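Local coordinates for protein DNA helicase RecQ (Deinococcus radiodurans, PDB 4Q48) that probably couples ATP hydrolysis to the unwinding of duplex DNA, translocating in the 3'-5' direction, as a RecQ-family helicase, at residues Val106-Asp114 against Arg129-Pro138; Val139-His148 against Phe171-Thr182. All coordinates share one frame; numbering follows the deposited sequence.

Contact 1. Residues Val106-Asp114 against Arg129-Pro138; sequences VEDALLRGD and RTLDLLERAP
OE2 of Glu107 takes a hydrogen bond from NH1 of Arg129 at 2.7 Å, and OE1 of the same carboxylate takes a second from Arg129 NH2 at 3.2 Å. The guanidinium thus grips the carboxylate end-on, one nitrogen to each oxygen, and both oxygens are met on their syn sides, though out of the carboxylate plane. The two planes are turned 39° against each other, so the fork is twisted rather than flat. Arg129 reaches across with its chain extended from CG to NE, its CG lying opposite the backbone N (chi1 -177°). Next to the charged pair, CD1 of Leu133 packs against the aliphatic part of Glu107, 3.5 Å from CG, the two side chains crossing at about a right angle. Replacing Glu107 by an alanine is likely to leave the Arg129 guanidinium without this carboxylate and Leu133 CD1 without the CG and CD it packs against.

Helices 100-111 and 128-135 lie side by side within the DEAD/DEAH box helicase region, their short segments 10.8 Å apart at an angle of 29°, and they draw together toward their C-terminal ends. There Ala137 CB packs against two leucines, 3.5 Å from Leu111 CD2 and 3.9 Å from Leu110 CG. Leu118, on strand 117-120, also touches Leu110. Helix 100-111 closes in a Schellman motif, with Gly113 at positive phi as the C-prime residue and Asp114 N bonded to Ala109 O. The Pro138 ring lies alongside this turn, its CG 3.8 Å from Gly113 CA and its CD near the carbonyl oxygens of Leu110 and Leu111.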
loop_
_atom_site.group_PDB
_atom_site.type_symbol
_atom_site.label_atom_id
_atom_site.label_comp_id
_atom_site.label_asym_id
_atom_site.label_seq_id
_atom_site.Cartn_x
_atom_site.Cartn_y
_atom_site.Cartn_z
ATOM N N VAL A 106 4.413 34.534 -4.390
ATOM C CA VAL A 106 3.443 33.479 -4.213
ATOM C C VAL A 106 2.750 33.761 -2.895
ATOM O O VAL A 106 1.527 33.607 -2.750
ATOM C CB VAL A 106 4.117 32.095 -4.240
ATOM C CG1 VAL A 106 3.148 30.996 -3.847
ATOM C CG2 VAL A 106 4.661 31.844 -5.637
ATOM N N GLU A 107 3.543 34.208 -1.938
ATOM C CA GLU A 107 2.998 34.651 -0.672
ATOM C C GLU A 107 2.005 35.802 -0.864
ATOM O O GLU A 107 0.930 35.773 -0.243
ATOM C CB GLU A 107 4.121 35.045 0.277
ATOM C CG GLU A 107 4.761 33.832 0.881
ATOM C CD GLU A 107 6.007 34.161 1.642
ATOM O OE1 GLU A 107 6.464 35.318 1.536
ATOM O OE2 GLU A 107 6.528 33.267 2.347
ATOM N N ASP A 108 2.343 36.785 -1.711
ATOM C CA ASP A 108 1.415 37.893 -1.954
ATOM C C ASP A 108 0.148 37.346 -2.560
ATOM O O ASP A 108 -0.961 37.728 -2.196
ATOM C CB ASP A 108 1.991 38.950 -2.911
ATOM C CG ASP A 108 2.754 40.064 -2.198
ATOM O OD1 ASP A 108 3.120 39.916 -1.004
ATOM O OD2 ASP A 108 2.998 41.098 -2.867
ATOM N N ALA A 109 0.336 36.396 -3.464
ATOM C CA ALA A 109 -0.773 35.864 -4.213
ATOM C C ALA A 109 -1.654 35.043 -3.297
ATOM O O ALA A 109 -2.883 35.104 -3.385
ATOM C CB ALA A 109 -0.252 35.036 -5.391
ATOM N N LEU A 110 -1.017 34.329 -2.374
ATOM C CA LEU A 110 -1.731 33.602 -1.347
ATOM C C LEU A 110 -2.564 34.571 -0.488
ATOM O O LEU A 110 -3.774 34.384 -0.282
ATOM C CB LEU A 110 -0.736 32.829 -0.480
ATOM C CG LEU A 110 -1.265 32.118 0.763
ATOM C CD1 LEU A 110 -2.206 30.975 0.383
ATOM C CD2 LEU A 110 -0.115 31.605 1.616
ATOM N N LEU A 111 -1.923 35.644 -0.037
ATOM C CA LEU A 111 -2.582 36.576 0.858
ATOM C C LEU A 111 -3.743 37.286 0.191
ATOM O O LEU A 111 -4.715 37.634 0.867
ATOM C CB LEU A 111 -1.569 37.575 1.423
ATOM C CG LEU A 111 -0.717 36.843 2.467
ATOM C CD1 LEU A 111 0.429 37.651 3.036
ATOM C CD2 LEU A 111 -1.629 36.379 3.563
ATOM N N ARG A 112 -3.664 37.473 -1.126
ATOM C CA ARG A 112 -4.693 38.219 -1.869
ATOM C C ARG A 112 -5.838 37.354 -2.372
ATOM O O ARG A 112 -6.717 37.847 -3.105
ATOM C CB ARG A 112 -4.074 38.926 -3.085
ATOM C CG ARG A 112 -3.429 40.273 -2.830
ATOM C CD ARG A 112 -3.127 40.970 -4.160
ATOM N NE ARG A 112 -3.420 42.405 -4.092
ATOM C CZ ARG A 112 -4.617 42.939 -4.329
ATOM N NH1 ARG A 112 -5.644 42.177 -4.674
ATOM N NH2 ARG A 112 -4.789 44.248 -4.240
ATOM N N GLY A 113 -5.874 36.102 -1.910
ATOM C CA GLY A 113 -6.923 35.156 -2.270
ATOM C C GLY A 113 -6.868 34.793 -3.753
ATOM O O GLY A 113 -7.867 34.464 -4.365
ATOM N N ASP A 114 -5.669 34.841 -4.317
ATOM C CA ASP A 114 -5.479 34.676 -5.750
ATOM C C ASP A 114 -5.233 33.225 -6.190
ATOM O O ASP A 114 -5.206 32.925 -7.381
ATOM C CB ASP A 114 -4.263 35.509 -6.195
ATOM C CG ASP A 114 -4.618 36.915 -6.608
ATOM O OD1 ASP A 114 -5.834 37.241 -6.727
ATOM O OD2 ASP A 114 -3.644 37.680 -6.839
ATOM N N ARG A 129 7.455 31.243 10.627
ATOM C CA ARG A 129 7.005 32.341 9.792
ATOM C C ARG A 129 5.873 31.917 8.856
ATOM O O ARG A 129 4.863 32.625 8.736
ATOM C CB ARG A 129 8.176 32.909 9.004
ATOM C CG ARG A 129 7.829 34.086 8.181
ATOM C CD ARG A 129 8.848 34.265 7.095
ATOM N NE ARG A 129 8.563 35.406 6.237
ATOM C CZ ARG A 129 8.142 35.286 4.986
ATOM N NH1 ARG A 129 7.953 34.070 4.487
ATOM N NH2 ARG A 129 7.900 36.368 4.243
ATOM N N THR A 130 6.027 30.770 8.197
ATOM C CA THR A 130 5.026 30.337 7.233
ATOM C C THR A 130 3.662 30.086 7.899
ATOM O O THR A 130 2.618 30.452 7.365
ATOM C CB THR A 130 5.490 29.043 6.501
ATOM O OG1 THR A 130 6.714 29.297 5.812
ATOM C CG2 THR A 130 4.437 28.551 5.497
ATOM N N LEU A 131 3.680 29.493 9.081
ATOM C CA LEU A 131 2.442 29.184 9.787
ATOM C C LEU A 131 1.714 30.479 10.169
ATOM O O LEU A 131 0.482 30.522 10.237
ATOM C CB LEU A 131 2.747 28.325 11.013
ATOM C CG LEU A 131 3.081 26.875 10.626
ATOM C CD1 LEU A 131 3.893 26.227 11.711
ATOM C CD2 LEU A 131 1.846 26.028 10.316
ATOM N N ASP A 132 2.483 31.545 10.378
ATOM C CA ASP A 132 1.913 32.844 10.708
ATOM C C ASP A 132 1.144 33.441 9.514
ATOM O O ASP A 132 0.024 33.946 9.708
ATOM C CB ASP A 132 3.022 33.817 11.153
ATOM C CG ASP A 132 3.446 33.616 12.611
ATOM O OD1 ASP A 132 2.749 32.910 13.362
ATOM O OD2 ASP A 132 4.504 34.149 13.006
ATOM N N LEU A 133 1.719 33.367 8.299
ATOM C CA LEU A 133 1.056 33.874 7.090
ATOM C C LEU A 133 -0.274 33.181 6.898
ATOM O O LEU A 133 -1.304 33.811 6.581
ATOM C CB LEU A 133 1.875 33.649 5.827
ATOM C CG LEU A 133 3.164 34.407 5.517
ATOM C CD1 LEU A 133 3.356 34.361 4.029
ATOM C CD2 LEU A 133 3.158 35.851 5.990
ATOM N N LEU A 134 -0.259 31.876 7.123
ATOM C CA LEU A 134 -1.444 31.086 6.894
ATOM C C LEU A 134 -2.569 31.588 7.770
ATOM O O LEU A 134 -3.736 31.597 7.363
ATOM C CB LEU A 134 -1.133 29.618 7.175
ATOM C CG LEU A 134 -0.264 28.990 6.069
ATOM C CD1 LEU A 134 0.319 27.672 6.516
ATOM C CD2 LEU A 134 -1.092 28.796 4.806
ATOM N N GLU A 135 -2.206 32.043 8.969
ATOM C CA GLU A 135 -3.189 32.519 9.928
ATOM C C GLU A 135 -3.889 33.765 9.401
ATOM O O GLU A 135 -5.073 33.991 9.704
ATOM C CB GLU A 135 -2.531 32.782 11.272
ATOM C CG GLU A 135 -2.688 31.637 12.238
ATOM C CD GLU A 135 -1.887 31.815 13.525
ATOM O OE1 GLU A 135 -1.254 32.872 13.699
ATOM O OE2 GLU A 135 -1.864 30.874 14.353
ATOM N N ARG A 136 -3.162 34.543 8.590
ATOM C CA ARG A 136 -3.721 35.739 7.953
ATOM C C ARG A 136 -3.931 35.590 6.424
ATOM O O ARG A 136 -3.933 36.573 5.691
ATOM C CB ARG A 136 -2.838 36.972 8.279
ATOM C CG ARG A 136 -1.323 36.787 8.123
ATOM C CD ARG A 136 -0.534 37.945 8.740
ATOM N NE ARG A 136 0.794 38.210 8.160
ATOM C CZ ARG A 136 1.013 38.941 7.065
ATOM N NH1 ARG A 136 0.006 39.510 6.428
ATOM N NH2 ARG A 136 2.246 39.133 6.620
ATOM N N ALA A 137 -4.139 34.359 5.960
ATOM C CA ALA A 137 -4.478 34.095 4.554
ATOM C C ALA A 137 -5.787 33.310 4.450
ATOM O O ALA A 137 -6.142 32.550 5.356
ATOM C CB ALA A 137 -3.361 33.345 3.869
ATOM N N PRO A 138 -6.528 33.501 3.349
ATOM C CA PRO A 138 -7.824 32.832 3.243
ATOM C C PRO A 138 -7.632 31.374 2.883
ATOM O O PRO A 138 -7.335 31.055 1.730
ATOM C CB PRO A 138 -8.518 33.597 2.134
ATOM C CG PRO A 138 -7.425 34.165 1.329
ATOM C CD PRO A 138 -6.299 34.437 2.242
#

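Contact 2. Residues Val139-His148 against Phe171-Thr182; sequences VALFAIDEAH and FPELPRVALTAT
Strands 139-145 and 176-180 are the two parallel strands of a beta-alpha-beta unit, joined through helix 165-170, in the middle of a seven-stranded sheet. Their backbones alternate as donor and acceptor: Phe142 N bonds to Pro175 O at 3.0 Å, Val177 N to Phe142 O, Ile144 N to Val177 O, and Leu179 N to Ile144 O. Past the strand end, Ala147 N still reaches Leu179 O at 3.3 Å, coming from above the carbonyl plane.

At the other end, Phe142 puts CE2 3.7 Å from Phe171 CG, and its CZ lies over one face of the Phe171 ring, toward the rim; the planes meet at 59°. Leu174 CD1 fills in beside them, 3.6 Å from Val139 CG1, the valine and leucine side chains set roughly perpendicular.

His148 has its CG between the backbone N and the carbonyl carbon (chi1 54°), which brings ND1 to Thr180 OG1 at 2.9 Å in a nearly straight hydrogen bond within the ring plane. Glu146 O covers one face of the imidazole. Thr180 OG1 accepts from Thr182 N in an ST turn as well as pairing with ND1, so two bonds hold the hydroxyl. Asp145 OD1 receives Glu146 N and forms a salt bridge with Lys52, an ADP-binding residue. Residues 145-148 carry the DEAH sequence and, with Asp145 beside Lys52, form the DEAH box next to the nucleotide site of a RecA-like helicase domain.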
loop_
_atom_site.group_PDB
_atom_site.type_symbol
_atom_site.label_atom_id
_atom_site.label_comp_id
_atom_site.label_asym_id
_atom_site.label_seq_id
_atom_site.Cartn_x
_atom_site.Cartn_y
_atom_site.Cartn_z
ATOM N N VAL A 139 -7.781 30.490 3.862
ATOM C CA VAL A 139 -7.476 29.090 3.637
ATOM C C VAL A 139 -8.736 28.229 3.630
ATOM O O VAL A 139 -9.564 28.292 4.553
ATOM C CB VAL A 139 -6.500 28.557 4.713
ATOM C CG1 VAL A 139 -6.250 27.085 4.515
ATOM C CG2 VAL A 139 -5.203 29.338 4.694
ATOM N N ALA A 140 -8.875 27.413 2.587
ATOM C CA ALA A 140 -10.014 26.503 2.496
ATOM C C ALA A 140 -9.764 25.182 3.240
ATOM O O ALA A 140 -10.691 24.640 3.828
ATOM C CB ALA A 140 -10.364 26.235 1.045
ATOM N N LEU A 141 -8.533 24.667 3.219
ATOM C CA LEU A 141 -8.224 23.422 3.928
ATOM C C LEU A 141 -6.747 23.087 3.899
ATOM O O LEU A 141 -5.951 23.770 3.268
ATOM C CB LEU A 141 -9.007 22.252 3.326
ATOM C CG LEU A 141 -8.759 22.016 1.825
ATOM C CD1 LEU A 141 -7.703 20.897 1.589
ATOM C CD2 LEU A 141 -10.058 21.741 1.075
ATOM N N PHE A 142 -6.399 22.021 4.604
ATOM C CA PHE A 142 -5.108 21.358 4.462
ATOM C C PHE A 142 -5.289 19.957 3.890
ATOM O O PHE A 142 -6.040 19.153 4.458
ATOM C CB PHE A 142 -4.407 21.262 5.805
ATOM C CG PHE A 142 -3.943 22.566 6.342
ATOM C CD1 PHE A 142 -2.842 23.200 5.793
ATOM C CD2 PHE A 142 -4.622 23.185 7.386
ATOM C CE1 PHE A 142 -2.391 24.423 6.302
ATOM C CE2 PHE A 142 -4.197 24.395 7.886
ATOM C CZ PHE A 142 -3.072 25.019 7.341
ATOM N N ALA A 143 -4.610 19.659 2.780
ATOM C CA ALA A 143 -4.527 18.276 2.275
ATOM C C ALA A 143 -3.135 17.761 2.479
ATOM O O ALA A 143 -2.181 18.298 1.898
ATOM C CB ALA A 143 -4.884 18.204 0.830
ATOM N N ILE A 144 -3.006 16.725 3.304
ATOM C CA ILE A 144 -1.718 16.055 3.481
ATOM C C ILE A 144 -1.640 14.838 2.541
ATOM O O ILE A 144 -2.257 13.797 2.790
ATOM C CB ILE A 144 -1.492 15.645 4.947
ATOM C CG1 ILE A 144 -1.369 16.887 5.834
ATOM C CG2 ILE A 144 -0.212 14.884 5.104
ATOM C CD1 ILE A 144 -2.623 17.219 6.636
ATOM N N ASP A 145 -0.926 15.008 1.425
ATOM C CA ASP A 145 -0.745 13.926 0.462
ATOM C C ASP A 145 0.456 13.085 0.859
ATOM O O ASP A 145 1.414 13.599 1.455
ATOM C CB ASP A 145 -0.557 14.445 -0.966
ATOM C CG ASP A 145 -1.053 13.446 -2.013
ATOM O OD1 ASP A 145 -1.048 12.221 -1.715
ATOM O OD2 ASP A 145 -1.453 13.879 -3.122
ATOM N N GLU A 146 0.389 11.801 0.512
ATOM C CA GLU A 146 1.356 10.812 0.976
ATOM C C GLU A 146 1.528 10.828 2.486
ATOM O O GLU A 146 2.658 10.887 2.988
ATOM C CB GLU A 146 2.697 11.018 0.284
ATOM C CG GLU A 146 2.741 10.312 -1.062
ATOM C CD GLU A 146 3.425 11.131 -2.109
ATOM O OE1 GLU A 146 3.697 12.315 -1.822
ATOM O OE2 GLU A 146 3.702 10.602 -3.206
ATOM N N ALA A 147 0.399 10.757 3.197
ATOM C CA ALA A 147 0.363 10.876 4.654
ATOM C C ALA A 147 1.212 9.821 5.373
ATOM O O ALA A 147 1.597 9.985 6.543
ATOM C CB ALA A 147 -1.063 10.803 5.135
ATOM N N HIS A 148 1.472 8.719 4.678
ATOM C CA HIS A 148 2.186 7.594 5.256
ATOM C C HIS A 148 3.556 7.985 5.797
ATOM O O HIS A 148 4.048 7.355 6.733
ATOM C CB HIS A 148 2.347 6.487 4.213
ATOM C CG HIS A 148 2.988 6.942 2.937
ATOM N ND1 HIS A 148 2.281 7.114 1.764
ATOM C CD2 HIS A 148 4.274 7.252 2.648
ATOM C CE1 HIS A 148 3.106 7.512 0.810
ATOM N NE2 HIS A 148 4.322 7.600 1.319
ATOM N N PHE A 171 -4.473 25.250 13.673
ATOM C CA PHE A 171 -5.650 25.431 12.822
ATOM C C PHE A 171 -6.695 24.359 13.041
ATOM O O PHE A 171 -6.985 23.602 12.121
ATOM C CB PHE A 171 -5.264 25.421 11.334
ATOM C CG PHE A 171 -4.107 26.310 10.999
ATOM C CD1 PHE A 171 -2.817 25.839 11.081
ATOM C CD2 PHE A 171 -4.320 27.619 10.618
ATOM C CE1 PHE A 171 -1.765 26.655 10.787
ATOM C CE2 PHE A 171 -3.283 28.440 10.326
ATOM C CZ PHE A 171 -1.999 27.967 10.405
ATOM N N PRO A 172 -7.271 24.283 14.250
ATOM C CA PRO A 172 -8.281 23.251 14.531
ATOM C C PRO A 172 -9.523 23.391 13.663
ATOM O O PRO A 172 -10.152 22.413 13.266
ATOM C CB PRO A 172 -8.638 23.497 15.996
ATOM C CG PRO A 172 -7.489 24.275 16.551
ATOM C CD PRO A 172 -7.020 25.132 15.425
ATOM N N GLU A 173 -9.874 24.633 13.379
ATOM C CA GLU A 173 -11.123 24.931 12.704
ATOM C C GLU A 173 -11.091 24.593 11.225
ATOM O O GLU A 173 -12.147 24.438 10.614
ATOM C CB GLU A 173 -11.481 26.409 12.919
ATOM C CG GLU A 173 -10.703 27.378 12.035
ATOM C CD GLU A 173 -9.217 27.509 12.413
ATOM O OE1 GLU A 173 -8.775 26.931 13.454
ATOM O OE2 GLU A 173 -8.491 28.212 11.650
ATOM N N LEU A 174 -9.897 24.511 10.636
ATOM C CA LEU A 174 -9.769 24.150 9.213
ATOM C C LEU A 174 -9.735 22.636 8.983
ATOM O O LEU A 174 -9.076 21.903 9.731
ATOM C CB LEU A 174 -8.519 24.782 8.611
ATOM C CG LEU A 174 -8.514 26.314 8.549
ATOM C CD1 LEU A 174 -7.221 26.818 7.929
ATOM C CD2 LEU A 174 -9.728 26.881 7.829
ATOM N N PRO A 175 -10.402 22.168 7.913
ATOM C CA PRO A 175 -10.454 20.739 7.566
ATOM C C PRO A 175 -9.087 20.157 7.217
ATOM O O PRO A 175 -8.271 20.854 6.613
ATOM C CB PRO A 175 -11.361 20.708 6.321
ATOM C CG PRO A 175 -12.109 21.965 6.349
ATOM C CD PRO A 175 -11.183 22.980 6.962
ATOM N N ARG A 176 -8.863 18.902 7.601
ATOM C CA ARG A 176 -7.653 18.159 7.253
ATOM C C ARG A 176 -8.029 16.910 6.460
ATOM O O ARG A 176 -8.725 16.042 6.987
ATOM C CB ARG A 176 -6.889 17.698 8.494
ATOM C CG ARG A 176 -5.841 18.630 9.013
ATOM C CD ARG A 176 -5.231 18.107 10.320
ATOM N NE ARG A 176 -6.207 17.538 11.254
ATOM C CZ ARG A 176 -7.016 18.241 12.033
ATOM N NH1 ARG A 176 -6.989 19.568 11.993
ATOM N NH2 ARG A 176 -7.861 17.618 12.841
ATOM N N VAL A 177 -7.574 16.776 5.220
ATOM C CA VAL A 177 -7.758 15.485 4.562
ATOM C C VAL A 177 -6.395 14.895 4.209
ATOM O O VAL A 177 -5.540 15.557 3.608
ATOM C CB VAL A 177 -8.665 15.583 3.304
ATOM C CG1 VAL A 177 -8.058 16.496 2.239
ATOM C CG2 VAL A 177 -8.918 14.207 2.746
ATOM N N ALA A 178 -6.171 13.672 4.670
ATOM C CA ALA A 178 -4.911 12.962 4.440
ATOM C C ALA A 178 -5.157 11.831 3.462
ATOM O O ALA A 178 -6.079 11.029 3.630
ATOM C CB ALA A 178 -4.312 12.435 5.752
ATOM N N LEU A 179 -4.368 11.793 2.404
ATOM C CA LEU A 179 -4.569 10.780 1.385
ATOM C C LEU A 179 -3.317 9.942 1.189
ATOM O O LEU A 179 -2.196 10.468 1.246
ATOM C CB LEU A 179 -4.981 11.434 0.065
ATOM C CG LEU A 179 -5.974 12.598 0.155
ATOM C CD1 LEU A 179 -5.214 13.926 0.141
ATOM C CD2 LEU A 179 -6.987 12.538 -0.967
ATOM N N THR A 180 -3.477 8.630 1.061
ATOM C CA THR A 180 -2.308 7.791 0.810
ATOM C C THR A 180 -2.622 6.655 -0.170
ATOM O O THR A 180 -3.783 6.285 -0.379
ATOM C CB THR A 180 -1.716 7.205 2.127
ATOM O OG1 THR A 180 -0.510 6.479 1.838
ATOM C CG2 THR A 180 -2.715 6.302 2.834
ATOM N N ALA A 181 -1.567 6.097 -0.756
ATOM C CA ALA A 181 -1.684 4.975 -1.681
ATOM C C ALA A 181 -1.070 3.738 -1.048
ATOM O O ALA A 181 -1.128 2.648 -1.613
ATOM C CB ALA A 181 -1.022 5.286 -3.014
ATOM N N THR A 182 -0.453 3.906 0.115
ATOM C CA THR A 182 0.130 2.763 0.787
ATOM C C THR A 182 -0.545 2.703 2.146
ATOM O O THR A 182 -0.238 3.476 3.061
ATOM C CB THR A 182 1.652 2.874 0.938
ATOM O OG1 THR A 182 1.973 3.433 2.228
ATOM C CG2 THR A 182 2.235 3.740 -0.196
#

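Contacts 1 and 2 follow one another along the chain, the first closing at Pro138 just before the second opens at Val139, and their centres lie 18 Å apart. Helix 128-135 runs directly into strand 139-145, so the peripheral helix pair and the central strand pair belong to the same parallel sheet domain, the one carrying the DEAD/DEAH box. Phe171 joins them, its CZ 3.7 Å from Leu134 CB; separately, Val139 CG2 meets Leu134 O. Contact 1 lies away from the annotated sites, whereas contact 2 brings Asp145 next to Lys52 and Ser53, two of the ADP-binding residues, so one run of chain in this catalytic core of the longer helicase spans from the domain's flank to its nucleotide site.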